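Local coordinates for uncharacterized protein (Bacteroides ovatus CL02T12C04, PDB 6PTM), which is an exo-carrageenase of glycoside hydrolase family 42, probably cleaving sugar units from the ends of carrageenan chains, at residues G477-L482 against N524-S529; Q484-R490 against Q533-E539; M196-V201 against V266-L270; M255-N259 against R370-W374; D455-S459 against I597-T601. All coordinates share one frame; numbering follows the deposited sequence.

Interaction 1: residues G477-L482 against N524-S529; sequences GKYRDL and NGYAAS
Leu482 and Ala528 bring two irregular loops together, their CA atoms 4.4 Å apart, while Gly477 and Gly525 leave them wider at 5.9 Å, and a type II beta turn from Tyr526 to Ser529 curls round the side chain that fills the gap. That side chain is Arg480. Its chain bends at chi2 (73°) and again at chi3 (42°), which lays CG and CD over the turn and turns the guanidinium edge to a set of backbone carbonyls. NH1 gives two in-plane hydrogen bonds, to Asn524 O at 2.9 Å, on a lone pair, and to Ala527 O at 3.0 Å. NH2 adds a second bond to Asn524 O from above that carbonyl's plane, and also reaches Thr476 O, while NE turns back to Tyr479 O. Gly525 O sits over one face of the group. Nearer Leu482, Ala528 CB packs 3.6 Å from Arg480 CG and also touches Leu482 CB, and a water joins Asp481 N to Ala528 O. At the Gly477 end the amide of Asn524 sends a weak bond from ND2 to Gly477 O. In this beta-galactosidase-like domain a buried arginine thus meets neutral carbonyl oxygens and no carboxylate across the contact; its charge is probably spread over several C=O dipoles, and the bonds tie two loops that have no regular structure.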
# COMPACT_ATOMS: atom_id res chain seq x y z
N GLY A 477 3.81 -1.18 -15.33
CA GLY A 477 4.67 -1.11 -16.53
C GLY A 477 5.34 -2.45 -16.83
O GLY A 477 5.64 -2.70 -18.00
N LYS A 478 5.55 -3.31 -15.84
CA LYS A 478 6.35 -4.55 -15.95
C LYS A 478 5.44 -5.77 -16.17
O LYS A 478 5.96 -6.82 -16.65
CB LYS A 478 7.22 -4.73 -14.70
CG LYS A 478 7.81 -3.43 -14.14
N TYR A 479 4.15 -5.71 -15.77
CA TYR A 479 3.25 -6.89 -15.73
C TYR A 479 1.97 -6.57 -16.52
O TYR A 479 1.48 -5.43 -16.50
CB TYR A 479 2.94 -7.39 -14.31
CG TYR A 479 1.70 -8.26 -14.20
CD1 TYR A 479 1.76 -9.65 -14.31
CD2 TYR A 479 0.43 -7.69 -14.11
CE1 TYR A 479 0.62 -10.44 -14.26
CE2 TYR A 479 -0.72 -8.46 -14.04
CZ TYR A 479 -0.63 -9.85 -14.12
OH TYR A 479 -1.79 -10.58 -14.06
N ARG A 480 1.44 -7.59 -17.17
CA ARG A 480 0.16 -7.49 -17.92
C ARG A 480 -0.28 -8.90 -18.28
O ARG A 480 0.58 -9.74 -18.60
CB ARG A 480 0.30 -6.64 -19.19
CG ARG A 480 -0.98 -5.90 -19.56
CD ARG A 480 -1.33 -4.71 -18.67
NE ARG A 480 -0.09 -3.99 -18.41
CZ ARG A 480 0.49 -3.16 -19.28
NH1 ARG A 480 -0.12 -2.86 -20.42
NH2 ARG A 480 1.66 -2.62 -18.96
N ASP A 481 -1.58 -9.14 -18.19
CA ASP A 481 -2.18 -10.45 -18.54
C ASP A 481 -3.64 -10.17 -18.88
O ASP A 481 -4.44 -9.87 -17.94
CB ASP A 481 -2.02 -11.45 -17.40
CG ASP A 481 -2.69 -12.79 -17.70
OD1 ASP A 481 -3.16 -12.94 -18.86
OD2 ASP A 481 -2.77 -13.65 -16.78
N LEU A 482 -4.00 -10.31 -20.16
CA LEU A 482 -5.40 -10.06 -20.63
C LEU A 482 -6.34 -10.99 -19.84
O LEU A 482 -7.48 -10.55 -19.52
CB LEU A 482 -5.48 -10.28 -22.14
CG LEU A 482 -6.83 -9.95 -22.78
CD1 LEU A 482 -7.20 -8.49 -22.57
CD2 LEU A 482 -6.86 -10.31 -24.26
N ASN A 524 2.41 2.70 -22.47
CA ASN A 524 2.67 1.24 -22.22
C ASN A 524 1.55 0.61 -21.37
O ASN A 524 1.38 -0.63 -21.46
CB ASN A 524 4.07 0.98 -21.64
CG ASN A 524 4.13 0.00 -20.47
OD1 ASN A 524 3.77 0.31 -19.32
ND2 ASN A 524 4.56 -1.20 -20.74
N GLY A 525 0.79 1.40 -20.61
CA GLY A 525 -0.04 0.88 -19.51
C GLY A 525 -1.39 0.33 -19.95
O GLY A 525 -2.03 -0.41 -19.12
N TYR A 526 -1.84 0.63 -21.17
CA TYR A 526 -3.29 0.57 -21.53
C TYR A 526 -3.71 -0.84 -21.94
O TYR A 526 -4.66 -1.37 -21.34
CB TYR A 526 -3.66 1.59 -22.60
CG TYR A 526 -5.15 1.73 -22.80
CD1 TYR A 526 -5.98 2.24 -21.81
CD2 TYR A 526 -5.73 1.38 -24.02
CE1 TYR A 526 -7.35 2.39 -22.01
CE2 TYR A 526 -7.09 1.54 -24.24
CZ TYR A 526 -7.91 2.05 -23.24
OH TYR A 526 -9.25 2.21 -23.47
N ALA A 527 -3.09 -1.43 -22.97
CA ALA A 527 -3.63 -2.69 -23.54
C ALA A 527 -3.56 -3.82 -22.48
O ALA A 527 -2.51 -3.93 -21.78
CB ALA A 527 -2.91 -3.03 -24.83
N ALA A 528 -4.63 -4.61 -22.36
CA ALA A 528 -4.70 -5.82 -21.50
C ALA A 528 -4.64 -5.42 -20.02
O ALA A 528 -4.37 -6.29 -19.16
CB ALA A 528 -3.59 -6.79 -21.88
N SER A 529 -4.86 -4.13 -19.73
CA SER A 529 -5.17 -3.59 -18.38
C SER A 529 -6.67 -3.81 -18.13
O SER A 529 -7.41 -4.36 -19.05
CB SER A 529 -4.76 -2.12 -18.26
OG SER A 529 -5.64 -1.24 -18.99
O HOH W 1 -3.21 -6.93 -16.85

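Interaction 2: residues Q484-R490 against Q533-E539; sequences QTKEYAR and QPRIVNE
Ile536 leads the apolar part of this contact. Its CD1 rests against the start of the opposite helix, 3.3 Å from Thr485 O and 4.1 Å from Ala489 CB, while the aliphatic part of Gln484 crosses it at about a right angle. The chi1 and chi2 of Ile536, both near -60°, fold that methyl into the bend where the loop enters the helix. Thr485 is the N-cap there, its OG1 accepting from Tyr488 N. The two short helical segments, 486-490 and 534-539, run in roughly the same direction, 28° apart with axes 8.8 Å from each other. They begin helices that follow strands 466-471 and 503-506, neighbours in the parallel part of one sheet, an arrangement in keeping with the beta/alpha layout of GH42 catalytic domains. Charge closes the far end. Arg490 NE meets Glu539 OE2 at 2.7 Å in the guanidinium plane, nearly head-on to the C-O bond, and NH2 adds a weak bond to the same oxygen; Asp546 takes NH1. The methylenes of Glu539 meanwhile lie against Lys486, CG to CB at 3.7 Å. With an alanine at Glu539, Arg490 NE is likely to lose its carboxylate and Lys486 its cover. At the other end a water lies within hydrogen-bonding distance of both Gln484 OE1 and Gln533 OE1; Leu474 O holds Gln484 NE2, and Gln533 NE2 reaches Leu482 O.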
# COMPACT_ATOMS: atom_id res chain seq x y z
N GLN A 484 -6.10 -12.17 -16.80
CA GLN A 484 -6.05 -12.00 -15.33
C GLN A 484 -7.40 -12.49 -14.77
O GLN A 484 -8.46 -12.14 -15.36
CB GLN A 484 -5.73 -10.53 -15.01
CG GLN A 484 -5.44 -10.30 -13.54
CD GLN A 484 -5.08 -8.86 -13.26
OE1 GLN A 484 -5.93 -7.96 -13.32
NE2 GLN A 484 -3.83 -8.65 -12.89
N THR A 485 -7.38 -13.28 -13.70
CA THR A 485 -8.60 -13.90 -13.13
C THR A 485 -9.29 -13.01 -12.10
O THR A 485 -8.62 -12.26 -11.35
CB THR A 485 -8.30 -15.30 -12.59
OG1 THR A 485 -7.48 -15.21 -11.41
CG2 THR A 485 -7.64 -16.16 -13.65
N LYS A 486 -10.61 -13.12 -12.02
CA LYS A 486 -11.31 -12.43 -10.92
C LYS A 486 -10.78 -12.97 -9.58
O LYS A 486 -10.81 -12.19 -8.62
CB LYS A 486 -12.82 -12.60 -11.08
CG LYS A 486 -13.36 -14.00 -10.86
CD LYS A 486 -14.79 -14.03 -11.32
CE LYS A 486 -15.67 -15.01 -10.60
NZ LYS A 486 -15.21 -16.38 -10.85
N GLU A 487 -10.34 -14.23 -9.49
CA GLU A 487 -9.85 -14.85 -8.22
C GLU A 487 -8.58 -14.10 -7.78
O GLU A 487 -8.40 -13.86 -6.59
CB GLU A 487 -9.55 -16.35 -8.38
CG GLU A 487 -10.78 -17.24 -8.53
CD GLU A 487 -11.49 -17.24 -9.88
OE1 GLU A 487 -10.91 -16.79 -10.89
OE2 GLU A 487 -12.67 -17.60 -9.91
N TYR A 488 -7.70 -13.80 -8.71
CA TYR A 488 -6.47 -13.02 -8.42
C TYR A 488 -6.87 -11.66 -7.85
O TYR A 488 -6.32 -11.22 -6.83
CB TYR A 488 -5.58 -12.83 -9.65
CG TYR A 488 -4.53 -11.80 -9.37
CD1 TYR A 488 -3.43 -12.10 -8.57
CD2 TYR A 488 -4.71 -10.49 -9.77
CE1 TYR A 488 -2.50 -11.12 -8.23
CE2 TYR A 488 -3.79 -9.51 -9.46
CZ TYR A 488 -2.68 -9.82 -8.68
OH TYR A 488 -1.79 -8.82 -8.37
N ALA A 489 -7.84 -11.01 -8.50
CA ALA A 489 -8.18 -9.62 -8.15
C ALA A 489 -8.75 -9.60 -6.72
O ALA A 489 -8.32 -8.74 -5.85
CB ALA A 489 -9.15 -9.05 -9.17
N ARG A 490 -9.70 -10.50 -6.46
CA ARG A 490 -10.36 -10.64 -5.13
C ARG A 490 -9.31 -10.98 -4.06
O ARG A 490 -9.33 -10.35 -2.98
CB ARG A 490 -11.43 -11.73 -5.17
CG ARG A 490 -11.94 -12.19 -3.81
CD ARG A 490 -13.09 -13.17 -3.98
NE ARG A 490 -14.28 -12.50 -4.51
CZ ARG A 490 -15.22 -11.90 -3.78
NH1 ARG A 490 -15.14 -11.89 -2.47
NH2 ARG A 490 -16.26 -11.31 -4.37
N GLN A 533 -10.96 -5.63 -19.35
CA GLN A 533 -11.25 -6.83 -18.50
C GLN A 533 -12.50 -6.61 -17.65
O GLN A 533 -12.43 -6.26 -16.46
CB GLN A 533 -10.06 -7.15 -17.59
CG GLN A 533 -8.76 -7.41 -18.33
CD GLN A 533 -7.58 -7.37 -17.39
OE1 GLN A 533 -7.52 -6.53 -16.47
NE2 GLN A 533 -6.63 -8.29 -17.62
N PRO A 534 -13.69 -6.89 -18.23
CA PRO A 534 -14.96 -6.68 -17.52
C PRO A 534 -15.04 -7.41 -16.16
O PRO A 534 -15.60 -6.84 -15.28
CB PRO A 534 -16.03 -7.22 -18.48
CG PRO A 534 -15.35 -7.15 -19.84
CD PRO A 534 -13.88 -7.42 -19.58
N ARG A 535 -14.47 -8.60 -16.04
CA ARG A 535 -14.59 -9.41 -14.82
C ARG A 535 -13.63 -8.89 -13.74
O ARG A 535 -14.02 -8.95 -12.55
CB ARG A 535 -14.44 -10.90 -15.12
CG ARG A 535 -15.69 -11.53 -15.72
CD ARG A 535 -15.73 -13.02 -15.57
NE ARG A 535 -14.70 -13.67 -16.34
CZ ARG A 535 -14.44 -14.98 -16.29
NH1 ARG A 535 -13.43 -15.48 -16.98
NH2 ARG A 535 -15.13 -15.77 -15.48
N ILE A 536 -12.50 -8.28 -14.11
CA ILE A 536 -11.58 -7.65 -13.12
C ILE A 536 -12.22 -6.38 -12.55
O ILE A 536 -12.23 -6.19 -11.33
CB ILE A 536 -10.20 -7.38 -13.76
CG1 ILE A 536 -9.56 -8.66 -14.28
CG2 ILE A 536 -9.25 -6.67 -12.81
CD1 ILE A 536 -9.18 -9.63 -13.19
N VAL A 537 -12.71 -5.49 -13.40
CA VAL A 537 -13.38 -4.24 -12.94
C VAL A 537 -14.51 -4.62 -11.97
O VAL A 537 -14.63 -4.02 -10.88
CB VAL A 537 -13.87 -3.43 -14.16
CG1 VAL A 537 -14.84 -2.33 -13.78
CG2 VAL A 537 -12.68 -2.86 -14.88
N ASN A 538 -15.33 -5.59 -12.34
CA ASN A 538 -16.49 -5.99 -11.50
C ASN A 538 -15.96 -6.60 -10.19
O ASN A 538 -16.53 -6.27 -9.14
CB ASN A 538 -17.45 -6.92 -12.24
CG ASN A 538 -18.52 -7.46 -11.32
OD1 ASN A 538 -19.37 -6.71 -10.82
ND2 ASN A 538 -18.43 -8.74 -11.04
N GLU A 539 -14.92 -7.44 -10.22
CA GLU A 539 -14.57 -8.23 -9.03
C GLU A 539 -14.02 -7.32 -7.93
O GLU A 539 -14.21 -7.65 -6.73
CB GLU A 539 -13.56 -9.31 -9.34
CG GLU A 539 -13.49 -10.35 -8.26
CD GLU A 539 -14.73 -11.20 -8.14
OE1 GLU A 539 -15.56 -11.19 -9.08
OE2 GLU A 539 -14.85 -11.91 -7.11
O HOH W 2 -5.42 -5.68 -14.86

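Interaction 3: residues M196-V201 against V266-L270; sequences MTNANV and VNSDL
Leu270 pushes its branched end into a hollow formed where strand 192-197 gives way to a 3-10 turn, the place where this strand, probably one of those of the (beta/alpha)8 barrel expected of a GH42 catalytic domain, meets helix 261-278. The hollow has Met196 on one wall, the carbonyl of Thr197 and Asn200 CB at its floor, and Val201 across from Met196. Both methyls of Leu270 approach the floor, CD1 and CD2 each 3.5 Å from Thr197 O, while Met196 SD lies 4.1 Å from Leu270 CG. Extended beyond CG, the methionine chain passes obliquely along the leucine and continues to Thr274 and Met278 further down the helix. Val201 is the answering bump. Its CG2, placed beside its own backbone N, enters the shallow groove between successive turns of the helix, 3.5 Å from Val266 O and 3.7 Å from Leu270 CB, and CG1 leans on Asp269 CB. Val266 CG1 in turn packs against Asn198 CB, at 3.6 Å. Beyond this apolar interlock the two asparagine side chains meet at about a right angle, their amide planes 69° apart. Asn267 ND2 is held by Ala263 O and Tyr256 OH, and Asn198 ND2 donates to Asn267 OD1 at 3.0 Å from well above the carbonyl plane.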
# COMPACT_ATOMS: atom_id res chain seq x y z
N MET A 196 -4.28 20.46 -8.14
CA MET A 196 -3.60 21.75 -8.38
C MET A 196 -2.10 21.54 -8.51
O MET A 196 -1.62 20.44 -8.21
CB MET A 196 -3.90 22.74 -7.25
CG MET A 196 -3.52 22.25 -5.90
SD MET A 196 -4.12 23.50 -4.76
CE MET A 196 -3.47 22.78 -3.25
N THR A 197 -1.41 22.58 -8.97
CA THR A 197 0.02 22.57 -9.33
C THR A 197 0.60 23.94 -8.97
O THR A 197 -0.13 24.98 -9.06
CB THR A 197 0.19 22.21 -10.81
OG1 THR A 197 1.58 22.26 -11.06
CG2 THR A 197 -0.55 23.12 -11.77
N ASN A 198 1.89 23.96 -8.61
CA ASN A 198 2.56 25.25 -8.40
C ASN A 198 2.48 26.11 -9.68
O ASN A 198 2.59 27.31 -9.56
CB ASN A 198 3.97 25.05 -7.86
CG ASN A 198 3.92 24.51 -6.46
OD1 ASN A 198 3.49 25.20 -5.54
ND2 ASN A 198 4.38 23.30 -6.28
N ALA A 199 2.29 25.53 -10.86
CA ALA A 199 2.15 26.35 -12.11
C ALA A 199 0.89 27.21 -12.02
O ALA A 199 0.77 28.16 -12.82
CB ALA A 199 2.15 25.48 -13.35
N ASN A 200 -0.03 26.93 -11.10
CA ASN A 200 -1.27 27.74 -10.95
C ASN A 200 -0.95 29.02 -10.20
O ASN A 200 -1.87 29.87 -10.07
CB ASN A 200 -2.40 27.01 -10.21
CG ASN A 200 -2.87 25.73 -10.86
OD1 ASN A 200 -3.21 24.78 -10.16
ND2 ASN A 200 -2.93 25.70 -12.18
N VAL A 201 0.28 29.14 -9.64
CA VAL A 201 0.77 30.43 -9.09
C VAL A 201 1.37 31.19 -10.29
O VAL A 201 2.48 30.78 -10.75
CB VAL A 201 1.81 30.27 -7.96
CG1 VAL A 201 2.24 31.64 -7.43
CG2 VAL A 201 1.29 29.41 -6.82
N VAL A 266 6.51 29.80 -3.48
CA VAL A 266 5.51 29.42 -4.51
C VAL A 266 4.52 28.43 -3.88
O VAL A 266 3.28 28.61 -4.05
CB VAL A 266 6.16 28.89 -5.81
CG1 VAL A 266 5.14 28.24 -6.72
CG2 VAL A 266 6.91 29.99 -6.57
N ASN A 267 5.02 27.43 -3.17
CA ASN A 267 4.14 26.44 -2.50
C ASN A 267 3.26 27.16 -1.47
O ASN A 267 2.07 26.86 -1.45
CB ASN A 267 4.96 25.29 -1.92
CG ASN A 267 5.34 24.32 -3.01
OD1 ASN A 267 4.61 23.37 -3.30
ND2 ASN A 267 6.46 24.57 -3.64
N SER A 268 3.82 28.04 -0.64
CA SER A 268 3.07 28.84 0.37
C SER A 268 1.97 29.64 -0.35
O SER A 268 0.83 29.65 0.13
CB SER A 268 3.99 29.73 1.17
OG SER A 268 4.78 28.92 2.05
N ASP A 269 2.29 30.21 -1.51
CA ASP A 269 1.34 31.06 -2.27
C ASP A 269 0.22 30.18 -2.84
O ASP A 269 -0.96 30.60 -2.76
CB ASP A 269 2.04 31.90 -3.35
CG ASP A 269 2.75 33.13 -2.83
OD1 ASP A 269 2.50 33.51 -1.70
OD2 ASP A 269 3.50 33.71 -3.59
N LEU A 270 0.58 29.02 -3.41
CA LEU A 270 -0.43 28.07 -3.91
C LEU A 270 -1.42 27.74 -2.79
O LEU A 270 -2.65 27.90 -3.01
CB LEU A 270 0.21 26.80 -4.49
CG LEU A 270 -0.79 25.82 -5.09
CD1 LEU A 270 -1.54 26.45 -6.27
CD2 LEU A 270 -0.10 24.54 -5.56

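Interaction 4: residues M255-N259 against R370-W374; sequences MYDIN and RVTEW
Ile258 carries CG1 between its backbone N and carbonyl carbon (chi1 58°), a setting that drops CG2 straight onto the face of Trp374, whose CG, anti to the backbone N (chi1 160°), carries the indole off helix 358-385 to meet that methyl. The result is a CH-pi contact: CG2 stands 3.4 Å from the centroid of the five-membered ring, close to the ring normal. The other branch of Ile258 goes elsewhere, with CD1 over one face of the Arg370 guanidinium and 4.2 Å from Val371 CG2. Tyr256 crosses the tryptophan at about a right angle and touches its rim, OH lying 3.3 Å from Trp374 CZ2; the hydroxyl itself is engaged by His231 and Asn267. Beside this apolar patch, Arg370 bends at chi2 and reaches past Ile258 to Asn259. NH2 donates to Asn259 OD1 at 2.9 Å, a straight bond (N-H...O 163°) that arrives nearly in line with C=O, and amide and guanidinium are almost coplanar. Asp257 forms an Asx turn, OD1 accepting from Asn259 N, and a water lies between the same OD1 and Arg370 NH2. A second water takes Asn259 ND2 and gives to Arg370 O and Glu373 OE1. The loop leading into helix 261-278 is thus seated on helix 358-385 by Ile258 packed on the indole face, with a polar rim beside it. Asp257 OD1, 4.6 Å from Arg370 NH2 and beyond a salt bridge, may still favour the arginine's charge, while Asn367 takes NH1.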
# COMPACT_ATOMS: atom_id res chain seq x y z
N MET A 255 10.13 18.58 -9.74
CA MET A 255 11.11 19.05 -10.75
C MET A 255 11.54 20.47 -10.38
O MET A 255 11.49 21.41 -11.21
CB MET A 255 10.49 18.98 -12.15
CG MET A 255 10.30 17.57 -12.65
SD MET A 255 11.80 16.59 -12.45
CE MET A 255 12.90 17.53 -13.52
N TYR A 256 11.95 20.64 -9.13
CA TYR A 256 12.47 21.90 -8.57
C TYR A 256 13.12 21.56 -7.23
O TYR A 256 12.97 20.44 -6.74
CB TYR A 256 11.36 22.96 -8.49
CG TYR A 256 10.22 22.67 -7.55
CD1 TYR A 256 9.03 22.10 -7.99
CD2 TYR A 256 10.32 22.97 -6.20
CE1 TYR A 256 7.98 21.83 -7.10
CE2 TYR A 256 9.30 22.67 -5.31
CZ TYR A 256 8.10 22.14 -5.76
OH TYR A 256 7.09 21.89 -4.84
N ASP A 257 13.81 22.53 -6.65
CA ASP A 257 14.64 22.35 -5.45
C ASP A 257 13.78 22.56 -4.21
O ASP A 257 13.41 23.70 -3.95
CB ASP A 257 15.78 23.37 -5.47
CG ASP A 257 16.68 23.26 -4.25
OD1 ASP A 257 16.51 22.30 -3.47
OD2 ASP A 257 17.57 24.10 -4.13
N ILE A 258 13.50 21.50 -3.44
CA ILE A 258 12.70 21.62 -2.18
C ILE A 258 13.42 22.51 -1.15
O ILE A 258 12.77 22.95 -0.19
CB ILE A 258 12.34 20.25 -1.59
CG1 ILE A 258 13.57 19.38 -1.28
CG2 ILE A 258 11.35 19.54 -2.49
CD1 ILE A 258 13.26 18.09 -0.55
N ASN A 259 14.72 22.77 -1.30
CA ASN A 259 15.45 23.62 -0.32
C ASN A 259 15.63 25.06 -0.85
O ASN A 259 16.36 25.81 -0.19
CB ASN A 259 16.77 22.95 0.07
CG ASN A 259 16.53 21.66 0.80
OD1 ASN A 259 16.89 20.59 0.32
ND2 ASN A 259 15.92 21.74 1.97
N ARG A 370 15.74 15.83 5.35
CA ARG A 370 15.33 17.08 4.69
C ARG A 370 14.06 16.82 3.88
O ARG A 370 13.29 17.76 3.64
CB ARG A 370 16.41 17.68 3.78
CG ARG A 370 16.82 16.79 2.62
CD ARG A 370 16.85 17.54 1.34
NE ARG A 370 17.22 16.64 0.24
CZ ARG A 370 17.34 17.03 -1.03
NH1 ARG A 370 17.67 16.13 -1.94
NH2 ARG A 370 17.19 18.30 -1.37
N VAL A 371 13.87 15.58 3.43
CA VAL A 371 12.63 15.25 2.69
C VAL A 371 11.48 15.24 3.69
O VAL A 371 10.43 15.81 3.39
CB VAL A 371 12.76 13.94 1.90
CG1 VAL A 371 11.41 13.44 1.43
CG2 VAL A 371 13.73 14.14 0.73
N THR A 372 11.67 14.57 4.84
CA THR A 372 10.66 14.60 5.93
C THR A 372 10.29 16.06 6.25
O THR A 372 9.07 16.38 6.37
CB THR A 372 11.18 13.82 7.15
OG1 THR A 372 11.45 12.46 6.81
CG2 THR A 372 10.22 13.93 8.30
N GLU A 373 11.29 16.92 6.43
CA GLU A 373 11.06 18.37 6.77
C GLU A 373 10.23 19.05 5.66
O GLU A 373 9.30 19.84 5.96
CB GLU A 373 12.39 19.06 7.05
CG GLU A 373 12.24 20.51 7.49
CD GLU A 373 11.96 21.52 6.39
OE1 GLU A 373 12.49 21.36 5.27
OE2 GLU A 373 11.20 22.48 6.67
N TRP A 374 10.51 18.72 4.40
CA TRP A 374 9.79 19.31 3.26
C TRP A 374 8.30 18.98 3.37
O TRP A 374 7.46 19.88 3.24
CB TRP A 374 10.44 18.81 1.96
CG TRP A 374 9.58 18.93 0.74
CD1 TRP A 374 9.02 17.91 0.01
CD2 TRP A 374 9.18 20.15 0.11
NE1 TRP A 374 8.32 18.42 -1.04
CE2 TRP A 374 8.38 19.79 -1.00
CE3 TRP A 374 9.44 21.50 0.37
CZ2 TRP A 374 7.86 20.74 -1.86
CZ3 TRP A 374 8.93 22.44 -0.50
CH2 TRP A 374 8.13 22.06 -1.58
O HOH W 3 18.00 19.74 -3.76
O HOH W 4 14.29 20.07 3.91

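Interaction 5: residues D455-S459 against I597-T601; sequences DFMKS and IGFAT
Phe456 presents the edge of its ring to the face of Phe599 in an offset edge-to-face pair, centroids 5.6 Å apart and planes at 70°. CD1 leads, 3.6 Å from Phe599 CG, while the Phe599 ring reaches back along the helix so that CD2 comes close to Phe456 CA. The torsion responsible is that of Phe456, CG anti to the backbone N (chi1 179°), which sets the ring beside the strand and brings CE1 near Thr601 CG2. Trp400 stacks on Phe456 and meets Phe599 edge-to-face, widening the aromatic group. The elements joined are helix 448-460, in the beta-galactosidase-like part of the chain, and strand 597-600, an edge strand of a separate five-stranded parallel sheet of alpha/beta type. Their short segments cross with axes 6.8 Å apart at 57°. Polar atoms flank the rings. Ser459 OG, anti to its carbonyl carbon, accepts from Phe599 N at 2.9 Å and donates to Asp455 O at 2.7 Å, relaying a helix carbonyl to a strand N-H. Phe599 N would probably lose its acceptor were an alanine to replace Ser459, and the strand would be held less firmly to the helix. Gly598 CA lies 3.3 Å from Ser459 OG, close enough that a CB on this residue would collide with the hydroxyl. A water takes Ile597 N and lies 2.8 Å from Asp455 OD2, which also meets Tyr587, while Asp455 OD1 meets His499.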
# COMPACT_ATOMS: atom_id res chain seq x y z
N ASP A 455 2.37 -4.01 6.99
CA ASP A 455 2.58 -4.40 8.41
C ASP A 455 3.55 -3.42 9.08
O ASP A 455 3.36 -3.11 10.28
CB ASP A 455 3.01 -5.87 8.52
CG ASP A 455 1.87 -6.85 8.25
OD1 ASP A 455 0.70 -6.36 8.16
OD2 ASP A 455 2.15 -8.08 8.09
N PHE A 456 4.54 -2.92 8.35
CA PHE A 456 5.48 -1.91 8.89
C PHE A 456 4.70 -0.60 9.15
O PHE A 456 4.80 -0.04 10.26
CB PHE A 456 6.71 -1.80 8.00
CG PHE A 456 7.71 -0.77 8.48
CD1 PHE A 456 8.61 -1.08 9.49
CD2 PHE A 456 7.68 0.53 7.99
CE1 PHE A 456 9.51 -0.12 9.95
CE2 PHE A 456 8.59 1.48 8.44
CZ PHE A 456 9.50 1.16 9.42
N MET A 457 3.99 -0.12 8.14
CA MET A 457 3.20 1.13 8.23
C MET A 457 2.18 1.01 9.40
O MET A 457 2.05 1.97 10.18
CB MET A 457 2.48 1.37 6.91
CG MET A 457 3.35 1.81 5.78
SD MET A 457 2.37 1.90 4.22
CE MET A 457 3.45 1.10 3.04
N LYS A 458 1.49 -0.13 9.56
CA LYS A 458 0.50 -0.28 10.65
C LYS A 458 1.21 -0.48 12.00
O LYS A 458 0.63 -0.10 13.03
CB LYS A 458 -0.46 -1.42 10.36
CG LYS A 458 -1.39 -1.19 9.17
CD LYS A 458 -2.47 -0.15 9.46
CE LYS A 458 -3.62 -0.79 10.20
NZ LYS A 458 -4.66 0.19 10.53
N SER A 459 2.44 -1.00 12.03
CA SER A 459 3.25 -1.04 13.27
C SER A 459 3.54 0.40 13.72
O SER A 459 3.42 0.70 14.94
CB SER A 459 4.50 -1.85 13.09
OG SER A 459 4.18 -3.25 12.88
N ILE A 597 2.40 -10.49 12.11
CA ILE A 597 3.82 -10.16 12.39
C ILE A 597 4.03 -8.66 12.17
O ILE A 597 3.65 -8.17 11.11
CB ILE A 597 4.77 -11.01 11.53
CG1 ILE A 597 4.48 -12.50 11.72
CG2 ILE A 597 6.22 -10.67 11.82
CD1 ILE A 597 4.56 -12.97 13.15
N GLY A 598 4.61 -7.96 13.16
CA GLY A 598 4.85 -6.52 13.04
C GLY A 598 6.28 -6.17 13.20
O GLY A 598 7.15 -7.09 13.14
N PHE A 599 6.53 -4.87 13.37
CA PHE A 599 7.89 -4.31 13.43
C PHE A 599 8.06 -3.51 14.71
O PHE A 599 7.09 -3.06 15.30
CB PHE A 599 8.19 -3.48 12.17
CG PHE A 599 8.33 -4.37 10.97
CD1 PHE A 599 9.55 -4.95 10.67
CD2 PHE A 599 7.22 -4.75 10.25
CE1 PHE A 599 9.67 -5.83 9.61
CE2 PHE A 599 7.33 -5.63 9.19
CZ PHE A 599 8.57 -6.15 8.85
N ALA A 600 9.32 -3.37 15.11
CA ALA A 600 9.77 -2.51 16.23
C ALA A 600 10.87 -1.62 15.70
O ALA A 600 11.67 -2.08 14.88
CB ALA A 600 10.26 -3.32 17.41
N THR A 601 10.88 -0.38 16.17
CA THR A 601 11.95 0.61 15.97
C THR A 601 12.12 1.36 17.28
O THR A 601 11.23 1.28 18.15
CB THR A 601 11.57 1.63 14.88
OG1 THR A 601 10.42 2.34 15.34
CG2 THR A 601 11.29 0.99 13.55
O HOH W 5 1.65 -10.45 9.40

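Interactions 1 and 2 are neighbours, sharing the two chain regions that follow strands 466-471 and 503-506: first the loops, gripped by an arginine among carbonyls, then the helices, closed by a salt bridge. Interactions 3 and 4 likewise adjoin through Asn267 and Tyr256, and both involve the region of helix 261-278 or the loop before it; interaction 3 is mostly aliphatic interlock, interaction 4 an indole face with a hydrated polar rim. Interaction 5 stands apart, about 11 Å at nearest atoms from interaction 4, pairing aromatic rings with a serine relay between a helix of the glycosidase domain and the edge strand of a separate sheet. Interactions 1, 3, 4 and 5 are buried, 1 with exposed residues at its edge; interaction 2 is partly buried.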